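Local coordinates for protein AlyGC (PDB 5GKD) that is a PL6-family alginate lyase from a marine bacterium and probably cleaves alginate chains by beta-elimination, at residues S104-V109 against D136-V141; E320-A325 against D353-F358; N449-A454 against Y471-I476; Q540-L545 against F571-E576. All blocks are in the same frame, centred on the assembly; numbering follows the deposited sequence.

The AlyGC chain folds into two parallel beta-helical parts, and the four contacts sample both. Interactions 1 and 2 belong to the first, their centres about 38 Å apart; interactions 3 and 4 belong to the second. Three of the contacts pair successive parallel strands. Interaction 1 is buried yet strongly polar, with a salt bridge and an asparagine at a corner; interaction 2, partly buried, is built on backbone bonds and apolar packing between the outermost strand of a face and its neighbour; interaction 4, buried, joins backbone pairing to an asparagine bonded to residues of the first beta-helix. Interaction 3 differs: a helix meets a strand and the loop after it, partly buried, through a lysine over a phenylalanine.

Interaction 1 of 4, residues S104-V109 against D136-V141; sequences SRVTQV and DHNHLV
Arg105 and Asp136 form a salt bridge in a largely buried contact between successive parallel strands, just before a corner of a parallel beta-helix, the fold of the pectate-lyase-like clan. The extended arginine reaches the carboxylate side-on with two nitrogens: NE lies 2.8 Å from Asp136 OD1 and NH1 2.9 Å from Asp136 OD2. The two flat groups are turned 39° apart. Both oxygens are approached on their syn side, leaving the anti lone pair of Asp136 OD2 to His137 ND1, 2.8 Å away, whose ring stacks on His168. Asp136 CG stands between its backbone N and carbonyl carbon (chi1 69°), on the side of Arg105, and OD2 serves both donors. An alanine here would probably leave the Arg105 guanidinium without its countercharge and the His137 ring freer to turn.

The chain then turns at Gln108, whose OE1 is held by Trp426, and Asn138 spans the bend. Val106 O accepts two bonds, one from Asp136 N and one from Asn138 ND2 at 3.0 Å, the latter from above the carbonyl plane. The other end of the amide receives Val109 N, 2.8 Å from Asn138 OD1, in a bond of 166°.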
loop_
_atom_site.group_PDB
_atom_site.type_symbol
_atom_site.label_atom_id
_atom_site.label_comp_id
_atom_site.label_asym_id
_atom_site.label_seq_id
_atom_site.Cartn_x
_atom_site.Cartn_y
_atom_site.Cartn_z
ATOM N N SER A 104 -0.093 -42.376 -2.024
ATOM C CA SER A 104 0.070 -41.658 -3.276
ATOM C C SER A 104 1.418 -40.958 -3.295
ATOM O O SER A 104 2.034 -40.709 -2.259
ATOM C CB SER A 104 -1.064 -40.653 -3.476
ATOM O OG SER A 104 -2.287 -41.348 -3.587
ATOM N N ARG A 105 1.880 -40.640 -4.490
ATOM C CA ARG A 105 3.257 -40.205 -4.657
ATOM C C ARG A 105 3.324 -39.038 -5.629
ATOM O O ARG A 105 2.694 -39.069 -6.688
ATOM C CB ARG A 105 4.107 -41.371 -5.148
ATOM C CG ARG A 105 5.543 -41.035 -5.405
ATOM C CD ARG A 105 6.292 -42.259 -5.896
ATOM N NE ARG A 105 7.699 -41.982 -6.123
ATOM C CZ ARG A 105 8.526 -42.808 -6.751
ATOM N NH1 ARG A 105 9.803 -42.488 -6.913
ATOM N NH2 ARG A 105 8.069 -43.971 -7.195
ATOM N N VAL A 106 4.064 -38.000 -5.255
ATOM C CA VAL A 106 4.409 -36.915 -6.162
ATOM C C VAL A 106 5.918 -36.946 -6.320
ATOM O O VAL A 106 6.646 -36.795 -5.335
ATOM C CB VAL A 106 3.942 -35.547 -5.638
ATOM C CG1 VAL A 106 4.459 -34.421 -6.536
ATOM C CG2 VAL A 106 2.440 -35.501 -5.507
ATOM N N THR A 107 6.390 -37.149 -7.543
ATOM C CA THR A 107 7.809 -37.337 -7.794
ATOM C C THR A 107 8.194 -36.610 -9.073
ATOM O O THR A 107 7.413 -36.549 -10.020
ATOM C CB THR A 107 8.186 -38.831 -7.887
ATOM O OG1 THR A 107 9.597 -38.976 -8.105
ATOM C CG2 THR A 107 7.413 -39.532 -9.023
ATOM N N GLN A 108 9.380 -36.014 -9.074
ATOM C CA GLN A 108 9.908 -35.371 -10.264
ATOM C C GLN A 108 8.988 -34.255 -10.747
ATOM O O GLN A 108 8.682 -34.141 -11.935
ATOM C CB GLN A 108 10.162 -36.398 -11.375
ATOM C CG GLN A 108 11.201 -37.465 -11.017
ATOM C CD GLN A 108 11.745 -38.177 -12.245
ATOM O OE1 GLN A 108 12.148 -37.536 -13.196
ATOM N NE2 GLN A 108 11.757 -39.502 -12.221
ATOM N N VAL A 109 8.540 -33.416 -9.824
ATOM C CA VAL A 109 7.903 -32.188 -10.260
ATOM C C VAL A 109 8.657 -30.990 -9.701
ATOM O O VAL A 109 9.207 -31.007 -8.594
ATOM C CB VAL A 109 6.387 -32.106 -9.956
ATOM C CG1 VAL A 109 5.799 -33.427 -9.567
ATOM C CG2 VAL A 109 6.030 -30.978 -9.014
ATOM N N ASP A 136 9.001 -37.121 -3.343
ATOM C CA ASP A 136 10.399 -37.458 -3.582
ATOM C C ASP A 136 10.895 -36.957 -4.935
ATOM O O ASP A 136 10.127 -36.820 -5.889
ATOM C CB ASP A 136 10.613 -38.972 -3.513
ATOM C CG ASP A 136 9.958 -39.686 -4.675
ATOM O OD1 ASP A 136 8.756 -39.962 -4.574
ATOM O OD2 ASP A 136 10.626 -39.943 -5.700
ATOM N N HIS A 137 12.213 -36.710 -5.005
ATOM C CA HIS A 137 12.888 -36.283 -6.233
ATOM C C HIS A 137 12.198 -35.071 -6.858
ATOM O O HIS A 137 12.108 -34.938 -8.076
ATOM C CB HIS A 137 13.007 -37.439 -7.242
ATOM C CG HIS A 137 13.872 -38.574 -6.761
ATOM N ND1 HIS A 137 13.381 -39.626 -6.009
ATOM C CD2 HIS A 137 15.202 -38.806 -6.904
ATOM C CE1 HIS A 137 14.367 -40.457 -5.717
ATOM N NE2 HIS A 137 15.481 -39.984 -6.245
ATOM N N ASN A 138 11.729 -34.157 -6.016
ATOM C CA ASN A 138 11.131 -32.920 -6.490
ATOM C C ASN A 138 12.119 -31.757 -6.350
ATOM O O ASN A 138 13.205 -31.885 -5.769
ATOM C CB ASN A 138 9.817 -32.651 -5.747
ATOM C CG ASN A 138 8.807 -33.745 -5.972
ATOM O OD1 ASN A 138 8.375 -33.982 -7.105
ATOM N ND2 ASN A 138 8.430 -34.437 -4.902
ATOM N N HIS A 139 11.729 -30.609 -6.906
ATOM C CA HIS A 139 12.632 -29.466 -7.066
ATOM C C HIS A 139 11.816 -28.200 -6.807
ATOM O O HIS A 139 11.045 -27.767 -7.673
ATOM C CB HIS A 139 13.243 -29.501 -8.463
ATOM C CG HIS A 139 14.120 -28.339 -8.813
ATOM N ND1 HIS A 139 15.341 -28.503 -9.433
ATOM C CD2 HIS A 139 13.928 -27.002 -8.708
ATOM C CE1 HIS A 139 15.881 -27.318 -9.660
ATOM N NE2 HIS A 139 15.039 -26.390 -9.238
ATOM N N LEU A 140 11.978 -27.618 -5.613
ATOM C CA LEU A 140 11.232 -26.444 -5.179
ATOM C C LEU A 140 12.196 -25.297 -4.923
ATOM O O LEU A 140 12.994 -25.354 -3.982
ATOM C CB LEU A 140 10.434 -26.730 -3.911
ATOM C CG LEU A 140 9.650 -28.033 -3.962
ATOM C CD1 LEU A 140 8.905 -28.260 -2.661
ATOM C CD2 LEU A 140 8.689 -27.970 -5.142
ATOM N N VAL A 141 12.076 -24.228 -5.703
ATOM C CA VAL A 141 13.000 -23.113 -5.588
ATOM C C VAL A 141 12.250 -21.791 -5.702
ATOM O O VAL A 141 11.313 -21.648 -6.495
ATOM C CB VAL A 141 14.120 -23.215 -6.646
ATOM C CG1 VAL A 141 13.528 -23.188 -8.051
ATOM C CG2 VAL A 141 15.135 -22.128 -6.433
#

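Interaction 2 of 4, residues E320-A325 against D353-F358; sequences EHIQFA and DGITAF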
loop_
_atom_site.group_PDB
_atom_site.type_symbol
_atom_site.label_atom_id
_atom_site.label_comp_id
_atom_site.label_asym_id
_atom_site.label_seq_id
_atom_site.Cartn_x
_atom_site.Cartn_y
_atom_site.Cartn_z
ATOM N N GLU A 320 30.430 -21.592 15.968
ATOM C CA GLU A 320 30.795 -20.468 16.817
ATOM C C GLU A 320 29.982 -20.437 18.102
ATOM O O GLU A 320 30.499 -20.008 19.133
ATOM C CB GLU A 320 30.662 -19.159 16.041
ATOM C CG GLU A 320 31.590 -19.142 14.827
ATOM C CD GLU A 320 31.590 -17.838 14.045
ATOM O OE1 GLU A 320 30.955 -16.849 14.478
ATOM O OE2 GLU A 320 32.252 -17.811 12.984
ATOM N N HIS A 321 28.734 -20.902 18.091
ATOM C CA HIS A 321 27.923 -20.821 19.300
ATOM C C HIS A 321 27.210 -22.135 19.584
ATOM O O HIS A 321 26.467 -22.646 18.740
ATOM C CB HIS A 321 26.928 -19.662 19.210
ATOM C CG HIS A 321 27.591 -18.323 19.128
ATOM N ND1 HIS A 321 28.083 -17.671 20.236
ATOM C CD2 HIS A 321 27.877 -17.532 18.070
ATOM C CE1 HIS A 321 28.631 -16.528 19.867
ATOM N NE2 HIS A 321 28.521 -16.422 18.557
ATOM N N ILE A 322 27.447 -22.667 20.781
ATOM C CA ILE A 322 26.681 -23.753 21.369
ATOM C C ILE A 322 26.041 -23.170 22.614
ATOM O O ILE A 322 26.747 -22.817 23.564
ATOM C CB ILE A 322 27.557 -24.962 21.733
ATOM C CG1 ILE A 322 28.176 -25.612 20.494
ATOM C CG2 ILE A 322 26.755 -25.969 22.537
ATOM C CD1 ILE A 322 29.198 -26.693 20.857
ATOM N N GLN A 323 24.716 -23.069 22.638
ATOM C CA GLN A 323 24.048 -22.297 23.673
ATOM C C GLN A 323 23.076 -23.174 24.445
ATOM O O GLN A 323 22.164 -23.772 23.863
ATOM C CB GLN A 323 23.375 -21.071 23.061
ATOM C CG GLN A 323 24.405 -20.180 22.374
ATOM C CD GLN A 323 23.967 -18.722 22.200
ATOM O OE1 GLN A 323 22.792 -18.390 22.309
ATOM N NE2 GLN A 323 24.929 -17.850 21.929
ATOM N N PHE A 324 23.283 -23.258 25.756
ATOM C CA PHE A 324 22.436 -24.036 26.643
ATOM C C PHE A 324 21.563 -23.090 27.451
ATOM O O PHE A 324 22.001 -22.001 27.837
ATOM C CB PHE A 324 23.271 -24.911 27.585
ATOM C CG PHE A 324 24.168 -25.893 26.880
ATOM C CD1 PHE A 324 23.638 -26.990 26.219
ATOM C CD2 PHE A 324 25.535 -25.755 26.926
ATOM C CE1 PHE A 324 24.470 -27.913 25.596
ATOM C CE2 PHE A 324 26.368 -26.681 26.310
ATOM C CZ PHE A 324 25.834 -27.755 25.646
ATOM N N ALA A 325 20.332 -23.521 27.710
ATOM C CA ALA A 325 19.316 -22.696 28.359
ATOM C C ALA A 325 19.064 -21.391 27.601
ATOM O O ALA A 325 18.696 -20.376 28.193
ATOM C CB ALA A 325 19.686 -22.424 29.815
ATOM N N ASP A 353 35.593 -23.132 23.242
ATOM C CA ASP A 353 34.702 -24.209 22.843
ATOM C C ASP A 353 33.366 -23.704 22.295
ATOM O O ASP A 353 32.534 -24.516 21.894
ATOM C CB ASP A 353 34.482 -25.172 24.014
ATOM C CG ASP A 353 33.799 -24.526 25.203
ATOM O OD1 ASP A 353 33.512 -23.312 25.181
ATOM O OD2 ASP A 353 33.557 -25.247 26.188
ATOM N N GLY A 354 33.149 -22.391 22.259
ATOM C CA GLY A 354 31.935 -21.794 21.760
ATOM C C GLY A 354 30.725 -21.911 22.666
ATOM O O GLY A 354 29.645 -21.451 22.283
ATOM N N ILE A 355 30.870 -22.472 23.862
ATOM C CA ILE A 355 29.723 -22.776 24.709
ATOM C C ILE A 355 29.379 -21.574 25.577
ATOM O O ILE A 355 30.260 -20.957 26.187
ATOM C CB ILE A 355 30.000 -24.010 25.574
ATOM C CG1 ILE A 355 30.085 -25.258 24.697
ATOM C CG2 ILE A 355 28.947 -24.144 26.643
ATOM C CD1 ILE A 355 30.691 -26.468 25.416
ATOM N N THR A 356 28.086 -21.247 25.637
ATOM C CA THR A 356 27.574 -20.263 26.579
ATOM C C THR A 356 26.361 -20.854 27.286
ATOM O O THR A 356 25.434 -21.331 26.629
ATOM C CB THR A 356 27.176 -18.955 25.883
ATOM O OG1 THR A 356 28.278 -18.447 25.127
ATOM C CG2 THR A 356 26.758 -17.902 26.913
ATOM N N ALA A 357 26.351 -20.807 28.614
ATOM C CA ALA A 357 25.175 -21.185 29.387
ATOM C C ALA A 357 24.460 -19.926 29.862
ATOM O O ALA A 357 25.097 -18.998 30.374
ATOM C CB ALA A 357 25.548 -22.065 30.582
ATOM N N PHE A 358 23.140 -19.896 29.698
ATOM C CA PHE A 358 22.338 -18.735 30.052
ATOM C C PHE A 358 21.497 -18.962 31.304
ATOM O O PHE A 358 20.756 -18.062 31.718
ATOM C CB PHE A 358 21.458 -18.333 28.856
ATOM C CG PHE A 358 22.250 -17.840 27.668
ATOM C CD1 PHE A 358 22.613 -16.513 27.570
ATOM C CD2 PHE A 358 22.661 -18.711 26.680
ATOM C CE1 PHE A 358 23.362 -16.050 26.495
ATOM C CE2 PHE A 358 23.403 -18.260 25.593
ATOM C CZ PHE A 358 23.755 -16.923 25.501
HETATM O O HOH W 1 28.098 -19.529 22.876
#
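Ile322 and Ile355 pair in register on adjacent parallel strands of a parallel beta-helix, where strand 355-357 is the last of its face within the chain. Backbone hydrogen bonds set the frame. Ile322 N donates to Gly354 O at 2.9 Å, Thr356 N to Ile322 O, Phe324 N to Thr356 O, and Phe358 N to Phe324 O at 3.0 Å. Gly354 has a positive phi (74°), and its CA lies 3.5 Å from Glu320 O.

Apolar contacts occupy the face bearing Ile322, Phe324 and Ile355. Ile355 CG1 lies 3.9 Å from Ile322 CB, while its other branch, CG2, anti to the backbone N, meets the edge of the Phe324 ring, 3.6 Å from CE2. Phe366 meets that ring edge-to-face.

Aromatic and polar groups meet on the other side. The amide of Gln323 approaches the Phe358 ring obliquely, its plane 55° from the ring's, with OE1 3.3 Å from Phe358 CE2. Thr356 CG2 lies over one face of the same ring, toward its rim.

The polar turn before the strand is an Asx turn: Asp353 OD1, which also bonds Ser378 OG, accepts from Ile355 N at 3.1 Å, met from above the carboxylate plane.

Interaction 3 of 4, residues N449-A454 against Y471-I476; sequences NTLFDA and YWVSKI
Lys475 sets the end of its chain, CE and NZ, over one face of the Phe452 ring. CE stands 3.8 Å from the ring centroid, almost on the normal, as a CH-pi contact; NZ is 4.0 Å from the same centroid and 24° off the normal, a cation-pi interaction. Ile476 O comes to the ring edge, 3.7 Å from Phe452 CD2. The bend at chi3 of Lys475 (-69°) brings CE over the ring.

Next comes Asn449, at the N-cap position of helix 450-457 but without a capping bond from its side chain. Instead, Asn449 ND2 donates to Ser474 OG at 2.9 Å, and OD1 takes a weak bond from Lys475 NZ at 3.3 Å.

Thr450 CG2 lies 3.6 Å from Tyr471 CD2, while the hydroxyls of Thr450 and Tyr471 bond Ser445 O and Gln467 O. Leu451 CD2 meets Val473 CG2 at 4.3 Å, with Leu466 beside Leu451, near the start of the second beta-helix; Ile476 touches Glu121 of the second subunit.

The ammonium thus rests between a pi face and an amide oxygen, and with Asp453 OD1 5.3 Å from Lys475 NZ, too far for a contact, its positive charge would probably be favoured.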
loop_
_atom_site.group_PDB
_atom_site.type_symbol
_atom_site.label_atom_id
_atom_site.label_comp_id
_atom_site.label_asym_id
_atom_site.label_seq_id
_atom_site.Cartn_x
_atom_site.Cartn_y
_atom_site.Cartn_z
ATOM N N ASN A 449 16.220 12.576 -21.504
ATOM C CA ASN A 449 15.665 11.257 -21.743
ATOM C C ASN A 449 16.690 10.251 -22.101
ATOM O O ASN A 449 16.397 9.163 -22.466
ATOM C CB ASN A 449 14.681 11.335 -22.871
ATOM C CG ASN A 449 13.340 11.791 -22.421
ATOM O OD1 ASN A 449 12.355 11.523 -23.072
ATOM N ND2 ASN A 449 13.288 12.490 -21.314
ATOM N N THR A 450 17.920 10.632 -21.996
ATOM C CA THR A 450 18.976 9.711 -22.387
ATOM C C THR A 450 19.195 8.621 -21.344
ATOM O O THR A 450 19.628 7.513 -21.680
ATOM C CB THR A 450 20.260 10.497 -22.616
ATOM O OG1 THR A 450 21.351 9.591 -22.772
ATOM C CG2 THR A 450 20.527 11.406 -21.432
ATOM N N LEU A 451 18.907 8.921 -20.082
ATOM C CA LEU A 451 19.016 7.935 -19.017
ATOM C C LEU A 451 17.815 6.996 -19.022
ATOM O O LEU A 451 17.966 5.783 -18.852
ATOM C CB LEU A 451 19.140 8.667 -17.681
ATOM C CG LEU A 451 19.651 7.959 -16.439
ATOM C CD1 LEU A 451 20.964 7.301 -16.747
ATOM C CD2 LEU A 451 19.816 8.977 -15.332
ATOM N N PHE A 452 16.620 7.550 -19.233
ATOM C CA PHE A 452 15.420 6.748 -19.412
ATOM C C PHE A 452 15.603 5.710 -20.507
ATOM O O PHE A 452 15.189 4.557 -20.358
ATOM C CB PHE A 452 14.245 7.674 -19.734
ATOM C CG PHE A 452 12.928 6.967 -19.909
ATOM C CD1 PHE A 452 12.549 6.467 -21.151
ATOM C CD2 PHE A 452 12.052 6.835 -18.839
ATOM C CE1 PHE A 452 11.335 5.819 -21.316
ATOM C CE2 PHE A 452 10.832 6.194 -18.996
ATOM C CZ PHE A 452 10.470 5.688 -20.239
ATOM N N ASP A 453 16.216 6.102 -21.622
ATOM C CA ASP A 453 16.370 5.173 -22.729
ATOM C C ASP A 453 17.485 4.175 -22.469
ATOM O O ASP A 453 17.361 3.004 -22.827
ATOM C CB ASP A 453 16.620 5.937 -24.032
ATOM C CG ASP A 453 15.420 6.760 -24.460
ATOM O OD1 ASP A 453 14.278 6.332 -24.204
ATOM O OD2 ASP A 453 15.617 7.842 -25.049
ATOM N N ALA A 454 18.578 4.605 -21.840
ATOM C CA ALA A 454 19.662 3.663 -21.565
ATOM C C ALA A 454 19.229 2.600 -20.562
ATOM O O ALA A 454 19.551 1.417 -20.722
ATOM C CB ALA A 454 20.893 4.407 -21.058
ATOM N N TYR A 471 22.142 15.482 -16.988
ATOM C CA TYR A 471 21.110 14.500 -17.334
ATOM C C TYR A 471 19.789 14.976 -16.756
ATOM O O TYR A 471 19.564 14.869 -15.548
ATOM C CB TYR A 471 21.469 13.118 -16.811
ATOM C CG TYR A 471 22.707 12.560 -17.443
ATOM C CD1 TYR A 471 23.968 12.924 -16.985
ATOM C CD2 TYR A 471 22.625 11.678 -18.503
ATOM C CE1 TYR A 471 25.103 12.417 -17.561
ATOM C CE2 TYR A 471 23.756 11.170 -19.091
ATOM C CZ TYR A 471 24.991 11.541 -18.620
ATOM O OH TYR A 471 26.124 11.026 -19.204
ATOM N N TRP A 472 18.930 15.509 -17.612
ATOM C CA TRP A 472 17.626 15.996 -17.197
ATOM C C TRP A 472 16.632 14.849 -17.313
ATOM O O TRP A 472 16.630 14.121 -18.309
ATOM C CB TRP A 472 17.207 17.198 -18.051
ATOM C CG TRP A 472 18.064 18.395 -17.764
ATOM C CD1 TRP A 472 19.278 18.674 -18.303
ATOM C CD2 TRP A 472 17.792 19.441 -16.820
ATOM N NE1 TRP A 472 19.783 19.840 -17.763
ATOM C CE2 TRP A 472 18.888 20.329 -16.853
ATOM C CE3 TRP A 472 16.727 19.714 -15.956
ATOM C CZ2 TRP A 472 18.947 21.470 -16.060
ATOM C CZ3 TRP A 472 16.782 20.846 -15.176
ATOM C CH2 TRP A 472 17.887 21.714 -15.231
ATOM N N VAL A 473 15.807 14.670 -16.290
ATOM C CA VAL A 473 14.994 13.466 -16.166
ATOM C C VAL A 473 13.544 13.894 -16.018
ATOM O O VAL A 473 13.100 14.244 -14.920
ATOM C CB VAL A 473 15.444 12.584 -14.997
ATOM C CG1 VAL A 473 14.561 11.369 -14.899
ATOM C CG2 VAL A 473 16.885 12.163 -15.202
ATOM N N SER A 474 12.806 13.872 -17.123
ATOM C CA SER A 474 11.404 14.246 -17.161
ATOM C C SER A 474 10.465 13.067 -16.955
ATOM O O SER A 474 9.253 13.273 -16.857
ATOM C CB SER A 474 11.077 14.912 -18.503
ATOM O OG SER A 474 11.610 14.152 -19.570
ATOM N N LYS A 475 10.986 11.849 -16.896
ATOM C CA LYS A 475 10.166 10.658 -16.743
ATOM C C LYS A 475 10.786 9.766 -15.683
ATOM O O LYS A 475 12.009 9.601 -15.642
ATOM C CB LYS A 475 10.039 9.903 -18.066
ATOM C CG LYS A 475 9.235 10.672 -19.097
ATOM C CD LYS A 475 9.035 9.900 -20.396
ATOM C CE LYS A 475 10.344 9.755 -21.175
ATOM N NZ LYS A 475 10.142 9.138 -22.532
ATOM N N ILE A 476 9.935 9.202 -14.823
ATOM C CA ILE A 476 10.415 8.343 -13.748
ATOM C C ILE A 476 11.271 7.221 -14.320
ATOM O O ILE A 476 10.932 6.612 -15.343
ATOM C CB ILE A 476 9.229 7.806 -12.939
ATOM C CG1 ILE A 476 8.594 8.939 -12.132
ATOM C CG2 ILE A 476 9.668 6.705 -12.007
ATOM C CD1 ILE A 476 7.384 8.494 -11.347
#

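Interaction 4 of 4, residues Q540-L545 against F571-E576; sequences QRNYRL and FADYIE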
loop_
_atom_site.group_PDB
_atom_site.type_symbol
_atom_site.label_atom_id
_atom_site.label_comp_id
_atom_site.label_asym_id
_atom_site.label_seq_id
_atom_site.Cartn_x
_atom_site.Cartn_y
_atom_site.Cartn_z
ATOM N N GLN A 540 6.781 -8.424 -4.935
ATOM C CA GLN A 540 6.850 -9.876 -4.880
ATOM C C GLN A 540 8.189 -10.379 -4.381
ATOM O O GLN A 540 8.297 -11.541 -3.995
ATOM C CB GLN A 540 6.589 -10.446 -6.283
ATOM C CG GLN A 540 6.439 -11.952 -6.342
ATOM C CD GLN A 540 6.581 -12.502 -7.743
ATOM O OE1 GLN A 540 7.595 -12.278 -8.403
ATOM N NE2 GLN A 540 5.570 -13.242 -8.205
ATOM N N ARG A 541 9.187 -9.511 -4.330
ATOM C CA ARG A 541 10.586 -9.894 -4.343
ATOM C C ARG A 541 11.349 -8.881 -3.499
ATOM O O ARG A 541 10.933 -7.725 -3.393
ATOM C CB ARG A 541 11.046 -9.885 -5.804
ATOM C CG ARG A 541 12.303 -10.547 -6.162
ATOM C CD ARG A 541 12.363 -10.579 -7.656
ATOM N NE ARG A 541 11.435 -11.572 -8.184
ATOM C CZ ARG A 541 11.818 -12.685 -8.800
ATOM N NH1 ARG A 541 13.107 -12.930 -8.983
ATOM N NH2 ARG A 541 10.919 -13.546 -9.249
ATOM N N ASN A 542 12.458 -9.307 -2.903
ATOM C CA ASN A 542 13.327 -8.366 -2.196
ATOM C C ASN A 542 14.145 -7.539 -3.203
ATOM O O ASN A 542 14.148 -7.803 -4.402
ATOM C CB ASN A 542 14.271 -9.102 -1.236
ATOM C CG ASN A 542 13.531 -9.959 -0.212
ATOM O OD1 ASN A 542 12.364 -9.728 0.083
ATOM N ND2 ASN A 542 14.221 -10.943 0.341
ATOM N N TYR A 543 14.870 -6.537 -2.705
ATOM C CA TYR A 543 15.719 -5.724 -3.571
ATOM C C TYR A 543 17.004 -5.365 -2.834
ATOM O O TYR A 543 17.090 -5.466 -1.614
ATOM C CB TYR A 543 14.998 -4.443 -4.061
ATOM C CG TYR A 543 14.721 -3.465 -2.955
ATOM C CD1 TYR A 543 13.622 -3.624 -2.116
ATOM C CD2 TYR A 543 15.572 -2.409 -2.720
ATOM C CE1 TYR A 543 13.382 -2.745 -1.089
ATOM C CE2 TYR A 543 15.328 -1.512 -1.696
ATOM C CZ TYR A 543 14.240 -1.689 -0.881
ATOM O OH TYR A 543 14.026 -0.804 0.144
ATOM N N ARG A 544 17.999 -4.923 -3.604
ATOM C CA ARG A 544 19.284 -4.459 -3.105
ATOM C C ARG A 544 19.529 -3.025 -3.569
ATOM O O ARG A 544 19.246 -2.679 -4.718
ATOM C CB ARG A 544 20.429 -5.366 -3.598
ATOM C CG ARG A 544 20.409 -6.780 -3.053
ATOM C CD ARG A 544 21.293 -7.721 -3.853
ATOM N NE ARG A 544 20.654 -8.157 -5.091
ATOM C CZ ARG A 544 21.317 -8.461 -6.203
ATOM N NH1 ARG A 544 22.640 -8.371 -6.229
ATOM N NH2 ARG A 544 20.661 -8.834 -7.287
ATOM N N LEU A 545 20.079 -2.197 -2.682
ATOM C CA LEU A 545 20.408 -0.813 -3.005
ATOM C C LEU A 545 21.794 -0.488 -2.456
ATOM O O LEU A 545 22.020 -0.595 -1.248
ATOM C CB LEU A 545 19.347 0.143 -2.436
ATOM C CG LEU A 545 19.616 1.648 -2.542
ATOM C CD1 LEU A 545 19.815 2.058 -3.981
ATOM C CD2 LEU A 545 18.491 2.443 -1.902
ATOM N N PHE A 571 11.002 -5.063 1.007
ATOM C CA PHE A 571 12.099 -5.621 1.800
ATOM C C PHE A 571 13.417 -5.512 1.046
ATOM O O PHE A 571 13.577 -6.096 -0.030
ATOM C CB PHE A 571 11.826 -7.076 2.195
ATOM C CG PHE A 571 12.820 -7.613 3.209
ATOM C CD1 PHE A 571 12.609 -7.432 4.569
ATOM C CD2 PHE A 571 13.983 -8.265 2.795
ATOM C CE1 PHE A 571 13.531 -7.899 5.495
ATOM C CE2 PHE A 571 14.893 -8.738 3.719
ATOM C CZ PHE A 571 14.670 -8.557 5.067
ATOM N N ALA A 572 14.360 -4.762 1.617
ATOM C CA ALA A 572 15.716 -4.675 1.094
ATOM C C ALA A 572 16.607 -5.729 1.748
ATOM O O ALA A 572 16.828 -5.694 2.962
ATOM C CB ALA A 572 16.295 -3.279 1.328
ATOM N N ASP A 573 17.126 -6.662 0.942
ATOM C CA ASP A 573 18.187 -7.548 1.420
ATOM C C ASP A 573 19.361 -6.750 1.993
ATOM O O ASP A 573 19.989 -7.171 2.967
ATOM C CB ASP A 573 18.662 -8.471 0.296
ATOM C CG ASP A 573 17.739 -9.696 0.097
ATOM O OD1 ASP A 573 17.387 -10.355 1.080
ATOM O OD2 ASP A 573 17.391 -10.029 -1.046
ATOM N N TYR A 574 19.673 -5.595 1.402
ATOM C CA TYR A 574 20.543 -4.638 2.073
ATOM C C TYR A 574 20.396 -3.276 1.426
ATOM O O TYR A 574 20.070 -3.159 0.242
ATOM C CB TYR A 574 22.028 -5.049 2.062
ATOM C CG TYR A 574 22.669 -5.188 0.698
ATOM C CD1 TYR A 574 23.150 -4.076 0.001
ATOM C CD2 TYR A 574 22.819 -6.434 0.117
ATOM C CE1 TYR A 574 23.745 -4.226 -1.256
ATOM C CE2 TYR A 574 23.404 -6.588 -1.121
ATOM C CZ TYR A 574 23.861 -5.495 -1.802
ATOM O OH TYR A 574 24.449 -5.703 -3.023
ATOM N N ILE A 575 20.650 -2.256 2.232
ATOM C CA ILE A 575 20.876 -0.894 1.779
ATOM C C ILE A 575 22.256 -0.505 2.282
ATOM O O ILE A 575 22.514 -0.562 3.490
ATOM C CB ILE A 575 19.799 0.068 2.304
ATOM C CG1 ILE A 575 18.435 -0.331 1.749
ATOM C CG2 ILE A 575 20.108 1.496 1.922
ATOM C CD1 ILE A 575 17.286 0.299 2.489
ATOM N N GLU A 576 23.153 -0.150 1.367
ATOM C CA GLU A 576 24.527 0.179 1.725
ATOM C C GLU A 576 24.922 1.538 1.163
ATOM O O GLU A 576 24.831 1.762 -0.046
ATOM C CB GLU A 576 25.495 -0.886 1.222
ATOM C CG GLU A 576 26.676 -1.029 2.150
ATOM C CD GLU A 576 27.925 -1.473 1.455
ATOM O OE1 GLU A 576 28.879 -1.851 2.171
ATOM O OE2 GLU A 576 27.946 -1.442 0.203
HETATM O O HOH W 2 10.679 -5.667 -1.878
HETATM O O HOH W 3 24.762 -7.975 -4.167
#
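Tyr543 N donates to Phe571 O at 3.0 Å, the first of the backbone bonds pairing segments 540-545 and 571-576. Tyr543 O is served less well: the bond from Asp573 N is bent and weak. The chain turns a corner at Asp573; past it, Leu545 N donates to Tyr574 O at 3.1 Å, and Leu545 O accepts from Glu576 N at 2.9 Å. Upstream, a water donates to Arg541 O and accepts from Phe571 N at 3.0 Å.

These strands are neighbouring coils of the second parallel beta-helix, on the side that meets the first, for Asn542 has partners there: its OD1 accepts from Lys119 NZ and its ND2 donates to Ile176 O, besides a weak bond to Asp573 OD1.

Tyr543 CG takes the crowded position between the backbone N and the carbonyl carbon (chi1 67°); Ala572 CB lies over one face of the ring, toward its rim, 3.4 Å from Tyr543 CZ. An alanine in place of Tyr543 would probably open a gap beside Ala572 CB and Ile575 CD1.

Arg544 CB sits over a face of the Tyr574 ring. Arg544 NH2 donates to Val434 O, and Arg544 NH1 to a water 3.0 Å away, which lies 2.6 Å from Tyr574 OH.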